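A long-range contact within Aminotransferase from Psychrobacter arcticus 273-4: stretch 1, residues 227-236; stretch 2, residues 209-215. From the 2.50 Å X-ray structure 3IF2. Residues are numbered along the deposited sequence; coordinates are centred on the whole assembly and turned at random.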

# COMPACT_ATOMS: atom_id res chain seq x y z
N GLU A 227 7.79 30.11 13.28
CA GLU A 227 7.46 29.88 11.86
C GLU A 227 6.22 28.97 11.70
O GLU A 227 5.34 29.25 10.86
CB GLU A 227 8.66 29.31 11.07
CG GLU A 227 9.76 30.34 10.74
CD GLU A 227 11.00 29.74 10.08
OE1 GLU A 227 11.29 28.54 10.28
OE2 GLU A 227 11.70 30.48 9.37
N MSE A 228 6.14 27.92 12.53
CA MSE A 228 4.96 27.01 12.52
C MSE A 228 3.66 27.67 12.98
O MSE A 228 2.59 27.37 12.43
CB MSE A 228 5.22 25.76 13.36
CG MSE A 228 6.33 24.85 12.84
SE MSE A 228 6.24 24.28 10.97
CE MSE A 228 4.37 23.72 11.00
N ALA A 229 3.74 28.54 14.00
CA ALA A 229 2.57 29.26 14.51
C ALA A 229 1.97 30.14 13.42
O ALA A 229 0.75 30.16 13.22
CB ALA A 229 2.93 30.10 15.72
N HIS A 230 2.84 30.85 12.71
CA HIS A 230 2.47 31.75 11.62
C HIS A 230 1.76 30.93 10.51
O HIS A 230 0.68 31.32 10.06
CB HIS A 230 3.72 32.47 11.07
CG HIS A 230 3.45 33.68 10.25
ND1 HIS A 230 4.41 34.64 10.03
CD2 HIS A 230 2.32 34.13 9.64
CE1 HIS A 230 3.90 35.60 9.27
NE2 HIS A 230 2.63 35.31 9.03
N LEU A 231 2.34 29.79 10.12
CA LEU A 231 1.74 28.92 9.09
C LEU A 231 0.36 28.39 9.51
O LEU A 231 -0.55 28.34 8.67
CB LEU A 231 2.67 27.77 8.68
CG LEU A 231 3.94 28.15 7.90
CD1 LEU A 231 4.89 26.97 7.86
CD2 LEU A 231 3.62 28.68 6.48
N ALA A 232 0.21 28.03 10.79
CA ALA A 232 -1.09 27.61 11.34
C ALA A 232 -2.16 28.73 11.22
O ALA A 232 -3.31 28.43 10.92
CB ALA A 232 -0.96 27.14 12.79
N GLU A 233 -1.78 30.00 11.44
CA GLU A 233 -2.72 31.16 11.27
C GLU A 233 -3.11 31.31 9.81
O GLU A 233 -4.29 31.38 9.49
CB GLU A 233 -2.12 32.51 11.70
CG GLU A 233 -1.83 32.73 13.18
CD GLU A 233 -1.27 34.15 13.44
OE1 GLU A 233 -0.29 34.57 12.76
OE2 GLU A 233 -1.82 34.84 14.34
N ILE A 234 -2.09 31.36 8.94
CA ILE A 234 -2.29 31.49 7.49
C ILE A 234 -3.22 30.39 7.01
O ILE A 234 -4.21 30.67 6.34
CB ILE A 234 -0.96 31.48 6.68
CG1 ILE A 234 -0.10 32.69 7.01
CG2 ILE A 234 -1.23 31.52 5.18
CD1 ILE A 234 1.25 32.64 6.38
N ALA A 235 -2.94 29.15 7.41
CA ALA A 235 -3.80 28.00 7.05
C ALA A 235 -5.24 28.18 7.52
O ALA A 235 -6.16 27.99 6.73
CB ALA A 235 -3.24 26.68 7.57
N LYS A 236 -5.43 28.59 8.78
CA LYS A 236 -6.78 28.78 9.33
C LYS A 236 -7.56 29.88 8.58
O LYS A 236 -8.75 29.71 8.33
CB LYS A 236 -6.75 29.11 10.84
CG LYS A 236 -8.12 28.99 11.53
CD LYS A 236 -8.18 29.73 12.88
CE LYS A 236 -9.60 29.68 13.48
NZ LYS A 236 -9.72 30.43 14.76
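Stretch 2 209-215: AICCSRP

Stretch 2 runs as an extended strand from Ala209 to Ser213, entering the strand from earlier in the chain and leaving it at Arg214 and Pro215, where a cis peptide bond precedes the proline. It packs on stretch 1, which is helical throughout and belongs to a longer helix. Within that helix the regular i to i+4 ladder is intact: Leu231 N donates to Glu227 O at 3.1 Å, and Ala235 N to Leu231 O at 2.8 Å. The two axes are nearly antiparallel, with 160° between their N-to-C directions and a closest approach of 9.3 Å. The Ile210 end of stretch 2 therefore lies by the later part of stretch 1, and Arg214, just after the strand, by its earlier part. The CA atoms of Ala235 and Ile210 are 6.9 Å apart, while those of Met228 and Arg214 are 9.8 Å apart, so the backbones are closer at the Ile210 end. The small side chain of Ala235 accompanies the near approach; selenomethionine at Met228 and a long arginine span the wider gap.

The selection of residues follows from the periodicity of each element. An extended chain turns alternate side chains to opposite faces, and here Ile210, Cys212 and Arg214 have their CA-to-CB bonds toward the helix, whereas Ala209, Cys211, Ser213 and Pro215 make no contact. The helix answers with steps of three, three and one: Met228, Leu231, Ile234 and Ala235 all point toward the strand. Ala229, His230, Glu233 and Lys236 are out of reach, and Ala232 points away.

Ile210 is the main apolar plug, with 77 Å² covered by the helix, the largest share of any residue here. In its m,t rotamer it extends CD1 among several helix residues. This methyl lies 4.0 Å from Ala235 CB and 4.3 Å from Ile234 CG2, and it also comes within 4.2 Å of the backbone atom Leu231 O. One extended branch thus reaches residues on successive turns of the helix.

Cys212, with chi1 in the p well, turns its sulfur to the selenium of Met228: Cys212 SG and Met228 SE are 4.3 Å apart, an apolar contact between two large, polarizable atoms. Met228 is all m along its side chain, a folded shape that brings two of its atoms against two different partners. While SE faces Cys212, CG lies over one face of the Arg214 guanidinium, 3.6 Å from Arg214 CZ. The arginine is extended, with chi1 to chi3 all t, and its NE and NH1 are hydrogen-bonded elsewhere in the structure, leaving a flat face available for apolar packing.

No hydrogen bond crosses between the stretches, and the contact buries 290 Å² in total, both sides summed. The rule to read from it is one of matched spacing: every second residue from Ile210 to Arg214 meets one stripe of the helix, a small residue goes with the close end, and longer side chains fill the wider one.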

# COMPACT_ATOMS: atom_id res chain seq x y z
N ALA A 209 -4.11 22.90 0.45
CA ALA A 209 -3.48 22.59 1.74
C ALA A 209 -2.07 23.15 1.79
O ALA A 209 -1.53 23.51 0.75
CB ALA A 209 -3.44 21.10 1.96
N ILE A 210 -1.51 23.25 3.00
CA ILE A 210 -0.11 23.65 3.20
C ILE A 210 0.59 22.41 3.73
O ILE A 210 0.02 21.69 4.55
CB ILE A 210 0.08 24.81 4.20
CG1 ILE A 210 -0.68 26.05 3.72
CG2 ILE A 210 1.56 25.16 4.32
CD1 ILE A 210 -0.53 27.28 4.64
N CYS A 211 1.82 22.15 3.27
CA CYS A 211 2.59 20.99 3.73
C CYS A 211 4.10 21.22 3.88
O CYS A 211 4.70 21.93 3.08
CB CYS A 211 2.37 19.81 2.79
SG CYS A 211 3.13 18.28 3.40
N CYS A 212 4.68 20.58 4.89
CA CYS A 212 6.13 20.58 5.10
C CYS A 212 6.62 19.47 6.03
O CYS A 212 5.84 18.96 6.82
CB CYS A 212 6.60 21.90 5.67
SG CYS A 212 5.93 22.17 7.28
N SER A 213 7.91 19.14 5.92
CA SER A 213 8.58 18.15 6.74
C SER A 213 9.35 18.85 7.85
O SER A 213 9.96 19.89 7.60
CB SER A 213 9.49 17.25 5.89
OG SER A 213 10.34 17.99 5.05
N ARG A 214 9.29 18.28 9.06
CA ARG A 214 9.90 18.86 10.25
C ARG A 214 10.41 17.76 11.22
O ARG A 214 9.60 17.11 11.90
CB ARG A 214 8.87 19.76 10.96
CG ARG A 214 9.46 20.74 11.95
CD ARG A 214 8.40 21.31 12.85
NE ARG A 214 8.92 22.39 13.70
CZ ARG A 214 8.42 22.79 14.87
NH1 ARG A 214 7.36 22.19 15.45
NH2 ARG A 214 9.01 23.80 15.52
N PRO A 215 11.74 17.49 11.22
CA PRO A 215 12.81 18.05 10.38
C PRO A 215 12.68 17.67 8.91
O PRO A 215 12.00 16.69 8.56
CB PRO A 215 14.11 17.51 10.98
CG PRO A 215 13.73 16.48 11.98
CD PRO A 215 12.26 16.56 12.25